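Type III restriction-modification enzyme EcoP15I Mod subunit (Escherichia coli, PDB 4ZCF) methylates one adenine of the asymmetric DNA site 5'-CAGCAG-3' with S-adenosyl-L-methionine as donor, and joins the Res subunit for DNA restriction. Local coordinates at residues 563-567 and 592-596; 576-581 and 605-611; 549-553 and 640-644. One frame throughout, in Å; residues are numbered along the deposited sequence.

Interaction 1 (563-567 and 592-596); sequences DVDLG and ALLQK
How the outermost strand of a sheet meets a helix lying over one face can be followed residue by residue along 563-567, the last part of strand 562-566 and the glycine after it, as it passes the helical turn 592-596. The short axes approach to 8.5 Å, and their N-to-C directions diverge by 118°, so the strand runs obliquely across the helix. Val564, extended (phi/psi -113/138) and in the t rotamer, directs its CA-to-CB bond toward the helix; its CG1 lies 3.9 Å from NZ of Lys596. At Asp565 the backbone takes over: its O is 3.6 Å from the same Lys596 NZ, a proximity that is not a hydrogen bond. Leu566 provides the largest share of the strand's buried surface. Leu566 CA is 5.3 Å from Ala592 CA. Although its CA-to-CB bond points sideways, the m,t rotamer brings Leu566 CD2 to 3.8 Å from Leu593 CA and 4.1 Å from Leu593 CB. The same CD2 is 4.3 Å from Lys596 CD, part of a lysine chain whose first three torsions are near t. Gly567 then leaves the strand with positive phi (51/49), a conformation that favours glycine, and its N sits 3.5 Å from Ala592 CB, the small methyl allowing this close approach. Within the helix, Lys596 N bonds to Ala592 O at 2.8 Å. Leu566 also meets Leu580 and Leu593 meets Leu578, both on strand 577-580. Such apolar packing of a helix on a sheet face is characteristic of alpha/beta layering, here the edge hairpin 562-574 beside the helix of a beta-alpha-beta unit.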
ATOM      1  N   ASP A 563      13.064  20.901  33.792  1.00 63.50           N
ATOM      2  CA  ASP A 563      12.730  22.117  34.527  1.00 63.09           C
ATOM      3  C   ASP A 563      13.960  23.016  34.570  1.00 67.35           C
ATOM      4  O   ASP A 563      15.047  22.579  34.958  1.00 66.80           O
ATOM      5  CB  ASP A 563      12.200  21.800  35.934  1.00 64.54           C
ATOM      6  CG  ASP A 563      10.950  20.934  35.932  1.00 77.04           C
ATOM      7  OD1 ASP A 563       9.838  21.486  35.747  1.00 76.89           O
ATOM      8  OD2 ASP A 563      11.081  19.707  36.121  1.00 86.29           O
ATOM      9  N   VAL A 564      13.791  24.258  34.107  1.00 64.15           N
ATOM     10  CA  VAL A 564      14.839  25.272  34.040  1.00 63.45           C
ATOM     11  C   VAL A 564      14.528  26.427  35.012  1.00 66.70           C
ATOM     12  O   VAL A 564      13.369  26.845  35.128  1.00 64.72           O
ATOM     13  CB  VAL A 564      15.037  25.725  32.570  1.00 67.57           C
ATOM     14  CG1 VAL A 564      15.894  26.986  32.468  1.00 67.60           C
ATOM     15  CG2 VAL A 564      15.643  24.595  31.731  1.00 67.34           C
ATOM     16  N   ASP A 565      15.569  26.912  35.737  1.00 64.63           N
ATOM     17  CA  ASP A 565      15.452  28.021  36.697  1.00 64.06           C
ATOM     18  C   ASP A 565      16.089  29.269  36.105  1.00 66.28           C
ATOM     19  O   ASP A 565      17.290  29.273  35.833  1.00 65.38           O
ATOM     20  CB  ASP A 565      16.086  27.659  38.062  1.00 65.72           C
ATOM     21  CG  ASP A 565      15.803  28.681  39.145  1.00 76.08           C
ATOM     22  OD1 ASP A 565      14.658  28.711  39.648  1.00 77.43           O
ATOM     23  OD2 ASP A 565      16.712  29.475  39.463  1.00 81.82           O
ATOM     24  N   LEU A 566      15.276  30.312  35.859  1.00 63.43           N
ATOM     25  CA  LEU A 566      15.746  31.588  35.287  1.00 63.31           C
ATOM     26  C   LEU A 566      15.511  32.703  36.307  1.00 67.71           C
ATOM     27  O   LEU A 566      14.429  33.290  36.340  1.00 67.47           O
ATOM     28  CB  LEU A 566      15.056  31.895  33.932  1.00 63.04           C
ATOM     29  CG  LEU A 566      15.127  30.815  32.844  1.00 66.96           C
ATOM     30  CD1 LEU A 566      14.223  31.162  31.691  1.00 67.14           C
ATOM     31  CD2 LEU A 566      16.555  30.605  32.358  1.00 68.65           C
ATOM     32  N   GLY A 567      16.492  32.900  37.196  1.00 64.26           N
ATOM     33  CA  GLY A 567      16.426  33.870  38.287  1.00 63.64           C
ATOM     34  C   GLY A 567      15.161  33.762  39.119  1.00 65.76           C
ATOM     35  O   GLY A 567      14.455  34.758  39.308  1.00 66.38           O
ATOM     36  N   ALA A 592      19.258  36.093  33.389  1.00 59.40           N
ATOM     37  CA  ALA A 592      19.679  34.745  33.763  1.00 59.63           C
ATOM     38  C   ALA A 592      19.588  33.813  32.546  1.00 65.82           C
ATOM     39  O   ALA A 592      20.449  32.949  32.379  1.00 65.84           O
ATOM     40  CB  ALA A 592      18.833  34.221  34.913  1.00 60.13           C
ATOM     41  N   LEU A 593      18.565  34.028  31.679  1.00 62.58           N
ATOM     42  CA  LEU A 593      18.345  33.305  30.426  1.00 61.96           C
ATOM     43  C   LEU A 593      19.546  33.517  29.495  1.00 65.94           C
ATOM     44  O   LEU A 593      20.102  32.533  29.015  1.00 65.56           O
ATOM     45  CB  LEU A 593      17.023  33.773  29.783  1.00 61.83           C
ATOM     46  CG  LEU A 593      16.636  33.357  28.354  1.00 66.78           C
ATOM     47  CD1 LEU A 593      16.901  31.867  28.074  1.00 67.72           C
ATOM     48  CD2 LEU A 593      15.161  33.614  28.126  1.00 68.41           C
ATOM     49  N   LEU A 594      19.974  34.785  29.300  1.00 62.80           N
ATOM     50  CA  LEU A 594      21.127  35.155  28.470  1.00 62.40           C
ATOM     51  C   LEU A 594      22.435  34.641  29.089  1.00 68.22           C
ATOM     52  O   LEU A 594      23.335  34.226  28.362  1.00 68.23           O
ATOM     53  CB  LEU A 594      21.181  36.678  28.223  1.00 62.15           C
ATOM     54  CG  LEU A 594      19.904  37.354  27.650  1.00 66.01           C
ATOM     55  CD1 LEU A 594      19.916  38.832  27.914  1.00 65.47           C
ATOM     56  CD2 LEU A 594      19.719  37.084  26.158  1.00 67.26           C
ATOM     57  N   GLN A 595      22.510  34.614  30.431  1.00 66.53           N
ATOM     58  CA  GLN A 595      23.650  34.083  31.182  1.00 67.03           C
ATOM     59  C   GLN A 595      23.762  32.554  30.985  1.00 71.92           C
ATOM     60  O   GLN A 595      24.854  32.065  30.696  1.00 71.41           O
ATOM     61  CB  GLN A 595      23.499  34.413  32.663  1.00 67.89           C
ATOM     62  N   LYS A 596      22.625  31.816  31.103  1.00 69.04           N
ATOM     63  CA  LYS A 596      22.535  30.361  30.924  1.00 68.82           C
ATOM     64  C   LYS A 596      22.897  29.946  29.499  1.00 74.30           C
ATOM     65  O   LYS A 596      23.442  28.854  29.312  1.00 74.09           O
ATOM     66  CB  LYS A 596      21.151  29.821  31.339  1.00 70.55           C
ATOM     67  CG  LYS A 596      21.187  28.355  31.782  1.00 79.51           C
ATOM     68  CD  LYS A 596      19.896  27.913  32.466  1.00 85.57           C
ATOM     69  CE  LYS A 596      20.081  26.638  33.259  1.00 90.08           C
ATOM     70  NZ  LYS A 596      19.180  26.585  34.449  1.00 97.15           N
TER

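Interaction 2 (576-581 and 605-611); sequences GRLYLI and PNKVVFY
Leucine and valine chains form the apolar centre of this parallel strand pair. On one face of the sheet, Leu578 (chi1 t, chi2 p) brings CD2 to 4.1 Å from Val608 CG1, and Leu580 (m,t) brings CD1 to 4.0 Å from the same CG1; Leu580 CB also lies 3.9 Å from Phe610 CB, while the p rotamer of Phe610 carries its ring away. The other face holds Tyr579, chi1 m, whose CD2 is 3.9 Å from Val609 CB. Strands 577-580 and 607-611 cross at -21°, 4.5 Å apart at their axes, paired Arg577 with Lys607, Leu578 with Val608, Tyr579 with Val609 and Leu580 with Phe610. The ladder runs Leu578 N to Lys607 O (2.8 Å), Val609 N to Leu578 O (2.7 Å), Leu580 N to Val609 O (2.8 Å) and Tyr611 N to Leu580 O (2.9 Å). At the entry, Gly576 O accepts Asn606 N at 2.9 Å and, weakly, Lys607 N at 3.5 Å; Gly576 has positive phi (71/-12), and a CB there would clash with Asn606. With helix 587-598 between them in sequence, the strands form a beta-alpha-beta unit. Outward on the Tyr579 face lie the charges: Arg577 CD is 3.5 Å from Lys607 NZ, and Arg577 NE is 4.2 Å from that NZ. Acids answer both: Asp553 pairs with Lys607 and accepts a hydrogen bond from Tyr579 OH, while Arg577 bridges to Asp575 and to Glu134 of the Res chain. Two like charges can thus stand side by side because carboxylates compensate them; one, Glu134, places this polar edge at the Mod-Res interface.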
ATOM      1  N   GLY A 576      15.129  21.620  21.988  1.00 49.66           N
ATOM      2  CA  GLY A 576      15.559  22.945  21.547  1.00 48.69           C
ATOM      3  C   GLY A 576      14.613  24.106  21.805  1.00 52.43           C
ATOM      4  O   GLY A 576      15.015  25.257  21.632  1.00 52.96           O
ATOM      5  N   ARG A 577      13.347  23.839  22.189  1.00 47.99           N
ATOM      6  CA  ARG A 577      12.396  24.913  22.467  1.00 47.74           C
ATOM      7  C   ARG A 577      12.182  25.170  23.963  1.00 51.15           C
ATOM      8  O   ARG A 577      12.087  24.217  24.744  1.00 50.74           O
ATOM      9  CB  ARG A 577      11.083  24.815  21.646  1.00 49.21           C
ATOM     10  CG  ARG A 577      10.610  23.422  21.266  1.00 59.46           C
ATOM     11  CD  ARG A 577      10.464  23.226  19.766  1.00 64.05           C
ATOM     12  NE  ARG A 577       9.985  21.875  19.447  1.00 75.57           N
ATOM     13  CZ  ARG A 577      10.661  20.959  18.752  1.00 90.65           C
ATOM     14  NH1 ARG A 577      11.870  21.233  18.273  1.00 81.31           N
ATOM     15  NH2 ARG A 577      10.129  19.766  18.524  1.00 72.59           N
ATOM     16  N   LEU A 578      12.158  26.464  24.366  1.00 47.22           N
ATOM     17  CA  LEU A 578      11.984  26.887  25.765  1.00 46.59           C
ATOM     18  C   LEU A 578      10.602  27.478  26.025  1.00 50.51           C
ATOM     19  O   LEU A 578      10.195  28.411  25.351  1.00 50.24           O
ATOM     20  CB  LEU A 578      13.099  27.851  26.192  1.00 46.71           C
ATOM     21  CG  LEU A 578      13.021  28.430  27.609  1.00 51.54           C
ATOM     22  CD1 LEU A 578      13.625  27.476  28.651  1.00 51.61           C
ATOM     23  CD2 LEU A 578      13.715  29.775  27.672  1.00 53.94           C
ATOM     24  N   TYR A 579       9.897  26.947  27.030  1.00 47.37           N
ATOM     25  CA  TYR A 579       8.539  27.371  27.379  1.00 46.23           C
ATOM     26  C   TYR A 579       8.446  28.276  28.600  1.00 48.18           C
ATOM     27  O   TYR A 579       8.941  27.939  29.675  1.00 47.85           O
ATOM     28  CB  TYR A 579       7.611  26.147  27.524  1.00 46.83           C
ATOM     29  CG  TYR A 579       7.542  25.323  26.261  1.00 48.12           C
ATOM     30  CD1 TYR A 579       8.550  24.409  25.943  1.00 50.47           C
ATOM     31  CD2 TYR A 579       6.505  25.495  25.351  1.00 47.80           C
ATOM     32  CE1 TYR A 579       8.508  23.671  24.760  1.00 49.92           C
ATOM     33  CE2 TYR A 579       6.459  24.769  24.163  1.00 47.95           C
ATOM     34  CZ  TYR A 579       7.466  23.863  23.871  1.00 52.60           C
ATOM     35  OH  TYR A 579       7.426  23.155  22.703  1.00 56.15           O
ATOM     36  N   LEU A 580       7.786  29.420  28.436  1.00 43.32           N
ATOM     37  CA  LEU A 580       7.555  30.351  29.538  1.00 41.76           C
ATOM     38  C   LEU A 580       6.049  30.528  29.673  1.00 46.08           C
ATOM     39  O   LEU A 580       5.455  31.363  28.988  1.00 46.05           O
ATOM     40  CB  LEU A 580       8.291  31.700  29.372  1.00 40.73           C
ATOM     41  CG  LEU A 580       9.720  31.711  28.857  1.00 43.81           C
ATOM     42  CD1 LEU A 580      10.164  33.123  28.561  1.00 43.90           C
ATOM     43  CD2 LEU A 580      10.672  31.046  29.810  1.00 44.95           C
ATOM     44  N   ILE A 581       5.430  29.682  30.518  1.00 43.04           N
ATOM     45  CA  ILE A 581       3.991  29.655  30.766  1.00 43.94           C
ATOM     46  C   ILE A 581       3.605  30.537  31.966  1.00 52.15           C
ATOM     47  O   ILE A 581       2.638  31.294  31.881  1.00 51.97           O
ATOM     48  CB  ILE A 581       3.430  28.197  30.910  1.00 46.43           C
ATOM     49  CG1 ILE A 581       4.111  27.197  29.930  1.00 46.80           C
ATOM     50  CG2 ILE A 581       1.888  28.174  30.844  1.00 45.33           C
ATOM     51  CD1 ILE A 581       3.401  25.854  29.609  1.00 49.47           C
ATOM     52  N   PRO A 605      18.997  26.464  23.533  1.00 62.93           N
ATOM     53  CA  PRO A 605      17.696  26.584  22.849  1.00 62.20           C
ATOM     54  C   PRO A 605      17.773  27.473  21.605  1.00 65.36           C
ATOM     55  O   PRO A 605      18.630  28.345  21.512  1.00 65.26           O
ATOM     56  CB  PRO A 605      16.766  27.166  23.916  1.00 63.86           C
ATOM     57  CG  PRO A 605      17.650  27.865  24.872  1.00 68.58           C
ATOM     58  CD  PRO A 605      19.067  27.360  24.706  1.00 64.53           C
ATOM     59  N   ASN A 606      16.875  27.245  20.652  1.00 60.46           N
ATOM     60  CA  ASN A 606      16.840  27.955  19.375  1.00 59.14           C
ATOM     61  C   ASN A 606      15.468  28.543  19.112  1.00 60.25           C
ATOM     62  O   ASN A 606      15.260  29.238  18.115  1.00 60.57           O
ATOM     63  CB  ASN A 606      17.241  26.996  18.245  1.00 60.33           C
ATOM     64  CG  ASN A 606      16.599  25.634  18.341  1.00 80.33           C
ATOM     65  OD1 ASN A 606      15.447  25.430  17.944  1.00 74.89           O
ATOM     66  ND2 ASN A 606      17.325  24.676  18.903  1.00 71.93           N
ATOM     67  N   LYS A 607      14.539  28.277  20.016  1.00 54.52           N
ATOM     68  CA  LYS A 607      13.153  28.711  19.922  1.00 53.55           C
ATOM     69  C   LYS A 607      12.654  28.978  21.352  1.00 56.33           C
ATOM     70  O   LYS A 607      12.949  28.191  22.261  1.00 55.92           O
ATOM     71  CB  LYS A 607      12.333  27.588  19.240  1.00 54.85           C
ATOM     72  CG  LYS A 607      10.988  28.003  18.669  1.00 60.14           C
ATOM     73  CD  LYS A 607      10.227  26.757  18.210  1.00 68.85           C
ATOM     74  CE  LYS A 607       8.745  26.839  18.483  1.00 68.86           C
ATOM     75  NZ  LYS A 607       8.109  25.506  18.519  1.00 62.85           N
ATOM     76  N   VAL A 608      11.956  30.116  21.558  1.00 51.23           N
ATOM     77  CA  VAL A 608      11.381  30.509  22.863  1.00 49.51           C
ATOM     78  C   VAL A 608       9.873  30.695  22.678  1.00 49.86           C
ATOM     79  O   VAL A 608       9.450  31.506  21.852  1.00 49.83           O
ATOM     80  CB  VAL A 608      12.067  31.743  23.534  1.00 52.44           C
ATOM     81  CG1 VAL A 608      11.525  31.985  24.942  1.00 51.81           C
ATOM     82  CG2 VAL A 608      13.582  31.590  23.576  1.00 52.10           C
ATOM     83  N   VAL A 609       9.077  29.883  23.386  1.00 44.36           N
ATOM     84  CA  VAL A 609       7.602  29.892  23.336  1.00 43.75           C
ATOM     85  C   VAL A 609       7.046  30.387  24.691  1.00 44.93           C
ATOM     86  O   VAL A 609       7.372  29.823  25.724  1.00 43.11           O
ATOM     87  CB  VAL A 609       7.003  28.504  22.933  1.00 47.28           C
ATOM     88  CG1 VAL A 609       5.524  28.607  22.564  1.00 46.60           C
ATOM     89  CG2 VAL A 609       7.795  27.853  21.810  1.00 47.06           C
ATOM     90  N   PHE A 610       6.226  31.432  24.683  1.00 42.36           N
ATOM     91  CA  PHE A 610       5.657  31.956  25.928  1.00 42.69           C
ATOM     92  C   PHE A 610       4.134  32.099  25.858  1.00 45.57           C
ATOM     93  O   PHE A 610       3.580  32.347  24.788  1.00 45.39           O
ATOM     94  CB  PHE A 610       6.343  33.280  26.354  1.00 44.71           C
ATOM     95  CG  PHE A 610       6.055  34.453  25.444  1.00 45.93           C
ATOM     96  CD1 PHE A 610       6.839  34.693  24.320  1.00 48.69           C
ATOM     97  CD2 PHE A 610       4.971  35.290  25.683  1.00 47.19           C
ATOM     98  CE1 PHE A 610       6.531  35.735  23.443  1.00 48.50           C
ATOM     99  CE2 PHE A 610       4.680  36.344  24.814  1.00 49.33           C
ATOM    100  CZ  PHE A 610       5.461  36.554  23.700  1.00 47.01           C
ATOM    101  N   TYR A 611       3.465  31.937  26.998  1.00 41.88           N
ATOM    102  CA  TYR A 611       2.012  32.066  27.097  1.00 41.90           C
ATOM    103  C   TYR A 611       1.580  33.559  27.170  1.00 50.50           C
ATOM    104  O   TYR A 611       1.762  34.209  28.202  1.00 50.98           O
ATOM    105  CB  TYR A 611       1.530  31.256  28.312  1.00 41.60           C
ATOM    106  CG  TYR A 611       0.043  31.241  28.547  1.00 40.32           C
ATOM    107  CD1 TYR A 611      -0.850  31.128  27.488  1.00 42.74           C
ATOM    108  CD2 TYR A 611      -0.475  31.235  29.833  1.00 40.42           C
ATOM    109  CE1 TYR A 611      -2.229  31.095  27.702  1.00 44.43           C
ATOM    110  CE2 TYR A 611      -1.852  31.227  30.061  1.00 41.47           C
ATOM    111  CZ  TYR A 611      -2.726  31.144  28.991  1.00 49.47           C
ATOM    112  OH  TYR A 611      -4.082  31.079  29.211  1.00 52.41           O
TER

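Interaction 3 (549-553 and 640-644); sequences WCLYD and LVVRN
Arg643, near the end of strand 639-643, sends its side chain across residues 549-553, where Asp553 N bonds to Trp549 O at 2.9 Å. Its chi1 and chi2, both t, carry CD out over the indole, and the m turn of chi3 directs the rest of the chain on toward Asp553. Arg643 CD is 3.4 Å from Trp549 CE2 and equally far from the centroid of the five-membered ring, 10° off its normal, a CH-pi contact. Trp549 presents this face with chi1 m and chi2 14°. In this C-terminal alpha/beta domain, the contact joins a helix to an outermost strand of the sheet through CH-pi and cation-pi contacts together with a salt bridge. Arg643 CZ stands 4.8 Å from the same centroid, 20° off the normal, in cation-pi geometry. Beyond it, Asp553 (chi1 m) receives the guanidinium end-on in a bidentate salt bridge, Arg643 NH1 to Asp553 OD2 and NH2 to OD1, both 2.7 Å. Tyr552, chi1 t, places CD2 over the guanidinium face, 4.2 Å from Arg643 CZ; Tyr579 OH and Lys607 NZ also bind the Asp553 carboxylate.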
ATOM      1  N   TRP A 549       1.467  21.519  24.027  1.00 42.37           N
ATOM      2  CA  TRP A 549       2.370  22.400  23.305  1.00 42.73           C
ATOM      3  C   TRP A 549       3.615  21.688  22.849  1.00 47.36           C
ATOM      4  O   TRP A 549       4.017  21.894  21.720  1.00 47.35           O
ATOM      5  CB  TRP A 549       2.743  23.631  24.147  1.00 41.98           C
ATOM      6  CG  TRP A 549       1.667  24.670  24.278  1.00 43.20           C
ATOM      7  CD1 TRP A 549       0.343  24.545  23.965  1.00 46.00           C
ATOM      8  CD2 TRP A 549       1.829  25.983  24.820  1.00 43.59           C
ATOM      9  NE1 TRP A 549      -0.329  25.704  24.272  1.00 45.87           N
ATOM     10  CE2 TRP A 549       0.553  26.593  24.832  1.00 48.24           C
ATOM     11  CE3 TRP A 549       2.939  26.717  25.287  1.00 45.28           C
ATOM     12  CZ2 TRP A 549       0.360  27.911  25.282  1.00 48.25           C
ATOM     13  CZ3 TRP A 549       2.743  28.009  25.748  1.00 46.89           C
ATOM     14  CH2 TRP A 549       1.473  28.602  25.725  1.00 47.74           C
ATOM     15  N   CYS A 550       4.230  20.850  23.708  1.00 44.82           N
ATOM     16  CA  CYS A 550       5.433  20.087  23.355  1.00 43.98           C
ATOM     17  C   CYS A 550       5.172  19.100  22.195  1.00 44.39           C
ATOM     18  O   CYS A 550       6.051  18.904  21.365  1.00 44.59           O
ATOM     19  CB  CYS A 550       5.991  19.368  24.580  1.00 44.49           C
ATOM     20  SG  CYS A 550       6.986  20.415  25.676  1.00 48.41           S
ATOM     21  N   LEU A 551       3.976  18.484  22.153  1.00 38.27           N
ATOM     22  CA  LEU A 551       3.572  17.502  21.137  1.00 37.93           C
ATOM     23  C   LEU A 551       3.269  18.224  19.831  1.00 43.21           C
ATOM     24  O   LEU A 551       3.871  17.905  18.797  1.00 41.85           O
ATOM     25  CB  LEU A 551       2.354  16.669  21.627  1.00 37.20           C
ATOM     26  CG  LEU A 551       1.874  15.478  20.752  1.00 39.38           C
ATOM     27  CD1 LEU A 551       2.976  14.465  20.484  1.00 37.82           C
ATOM     28  CD2 LEU A 551       0.599  14.859  21.311  1.00 37.23           C
ATOM     29  N   TYR A 552       2.399  19.254  19.914  1.00 40.79           N
ATOM     30  CA  TYR A 552       2.033  20.137  18.811  1.00 41.12           C
ATOM     31  C   TYR A 552       3.294  20.693  18.129  1.00 44.11           C
ATOM     32  O   TYR A 552       3.350  20.741  16.909  1.00 44.13           O
ATOM     33  CB  TYR A 552       1.118  21.285  19.314  1.00 43.12           C
ATOM     34  CG  TYR A 552       0.811  22.303  18.236  1.00 46.64           C
ATOM     35  CD1 TYR A 552      -0.224  22.095  17.328  1.00 49.10           C
ATOM     36  CD2 TYR A 552       1.616  23.429  18.061  1.00 47.11           C
ATOM     37  CE1 TYR A 552      -0.461  22.989  16.284  1.00 49.81           C
ATOM     38  CE2 TYR A 552       1.400  24.316  17.013  1.00 47.73           C
ATOM     39  CZ  TYR A 552       0.340  24.108  16.144  1.00 55.44           C
ATOM     40  OH  TYR A 552       0.086  24.999  15.131  1.00 60.19           O
ATOM     41  N   ASP A 553       4.309  21.078  18.923  1.00 40.13           N
ATOM     42  CA  ASP A 553       5.588  21.620  18.465  1.00 39.30           C
ATOM     43  C   ASP A 553       6.492  20.599  17.782  1.00 41.18           C
ATOM     44  O   ASP A 553       7.552  20.979  17.292  1.00 39.15           O
ATOM     45  CB  ASP A 553       6.324  22.386  19.598  1.00 41.30           C
ATOM     46  CG  ASP A 553       5.799  23.798  19.859  1.00 52.49           C
ATOM     47  OD1 ASP A 553       5.579  24.542  18.880  1.00 55.39           O
ATOM     48  OD2 ASP A 553       5.683  24.179  21.038  1.00 53.43           O
ATOM     49  N   LEU A 640      11.187  33.775  18.735  1.00 60.23           N
ATOM     50  CA  LEU A 640      10.249  34.038  19.827  1.00 58.19           C
ATOM     51  C   LEU A 640       8.793  33.894  19.392  1.00 57.99           C
ATOM     52  O   LEU A 640       8.268  34.739  18.669  1.00 58.73           O
ATOM     53  CB  LEU A 640      10.550  35.406  20.491  1.00 58.03           C
ATOM     54  CG  LEU A 640       9.721  35.781  21.714  1.00 62.25           C
ATOM     55  CD1 LEU A 640      10.172  35.028  22.953  1.00 61.95           C
ATOM     56  CD2 LEU A 640       9.750  37.267  21.951  1.00 64.06           C
ATOM     57  N   VAL A 641       8.136  32.830  19.872  1.00 50.80           N
ATOM     58  CA  VAL A 641       6.756  32.477  19.529  1.00 48.48           C
ATOM     59  C   VAL A 641       5.769  32.835  20.651  1.00 51.33           C
ATOM     60  O   VAL A 641       6.113  32.685  21.827  1.00 52.15           O
ATOM     61  CB  VAL A 641       6.713  30.958  19.157  1.00 50.95           C
ATOM     62  CG1 VAL A 641       5.314  30.495  18.747  1.00 50.35           C
ATOM     63  CG2 VAL A 641       7.723  30.628  18.063  1.00 50.28           C
ATOM     64  N   VAL A 642       4.544  33.295  20.277  1.00 46.19           N
ATOM     65  CA  VAL A 642       3.402  33.593  21.157  1.00 45.93           C
ATOM     66  C   VAL A 642       2.336  32.491  20.997  1.00 50.22           C
ATOM     67  O   VAL A 642       1.927  32.172  19.867  1.00 48.50           O
ATOM     68  CB  VAL A 642       2.689  34.956  20.913  1.00 50.77           C
ATOM     69  CG1 VAL A 642       2.194  35.555  22.231  1.00 50.79           C
ATOM     70  CG2 VAL A 642       3.541  35.946  20.137  1.00 51.23           C
ATOM     71  N   ARG A 643       1.801  32.005  22.129  1.00 47.75           N
ATOM     72  CA  ARG A 643       0.737  31.008  22.101  1.00 48.32           C
ATOM     73  C   ARG A 643      -0.343  31.321  23.139  1.00 54.38           C
ATOM     74  O   ARG A 643      -0.024  31.528  24.310  1.00 54.69           O
ATOM     75  CB  ARG A 643       1.303  29.582  22.260  1.00 46.76           C
ATOM     76  CG  ARG A 643       0.366  28.507  21.723  1.00 46.00           C
ATOM     77  CD  ARG A 643       1.069  27.193  21.483  1.00 42.41           C
ATOM     78  NE  ARG A 643       2.089  27.321  20.455  1.00 38.16           N
ATOM     79  CZ  ARG A 643       3.182  26.577  20.385  1.00 53.64           C
ATOM     80  NH1 ARG A 643       3.425  25.654  21.306  1.00 44.84           N
ATOM     81  NH2 ARG A 643       4.054  26.766  19.407  1.00 42.95           N
ATOM     82  N   ASN A 644      -1.624  31.341  22.699  1.00 51.93           N
ATOM     83  CA  ASN A 644      -2.825  31.646  23.496  1.00 78.15           C
ATOM     84  C   ASN A 644      -2.741  32.984  24.250  1.00 98.69           C
ATOM     85  O   ASN A 644      -2.071  33.915  23.805  1.00 57.62           O
ATOM     86  CB  ASN A 644      -3.188  30.500  24.450  1.00 79.10           C
ATOM     87  CG  ASN A 644      -3.984  29.382  23.833  1.00108.84           C
ATOM     88  OD1 ASN A 644      -3.471  28.282  23.581  1.00101.63           O
ATOM     89  ND2 ASN A 644      -5.276  29.613  23.642  1.00106.08           N
TER

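Overall arrangement
Of the elements involved, helix 539-552 comes first, and its end waits almost ninety residues for strand 639-643, so interaction 3 closes the longest loop and encloses the other two. Within that loop, strand 562-566 opens interaction 1 and strand 577-580 opens interaction 2; helix 587-598 then completes the first and strand 607-611 the second, so these two contacts cross. They touch through Leu593 CD1 and Leu578 CD2, 3.8 Å apart. Interactions 2 and 3 meet where strands 607-611 and 639-643 are neighbours in the sheet, with Val608 O 2.7 Å from Val641 N. Together the three tie both outermost strands, the parallel pair 577-580 and 607-611, and two helices into one C-terminal unit.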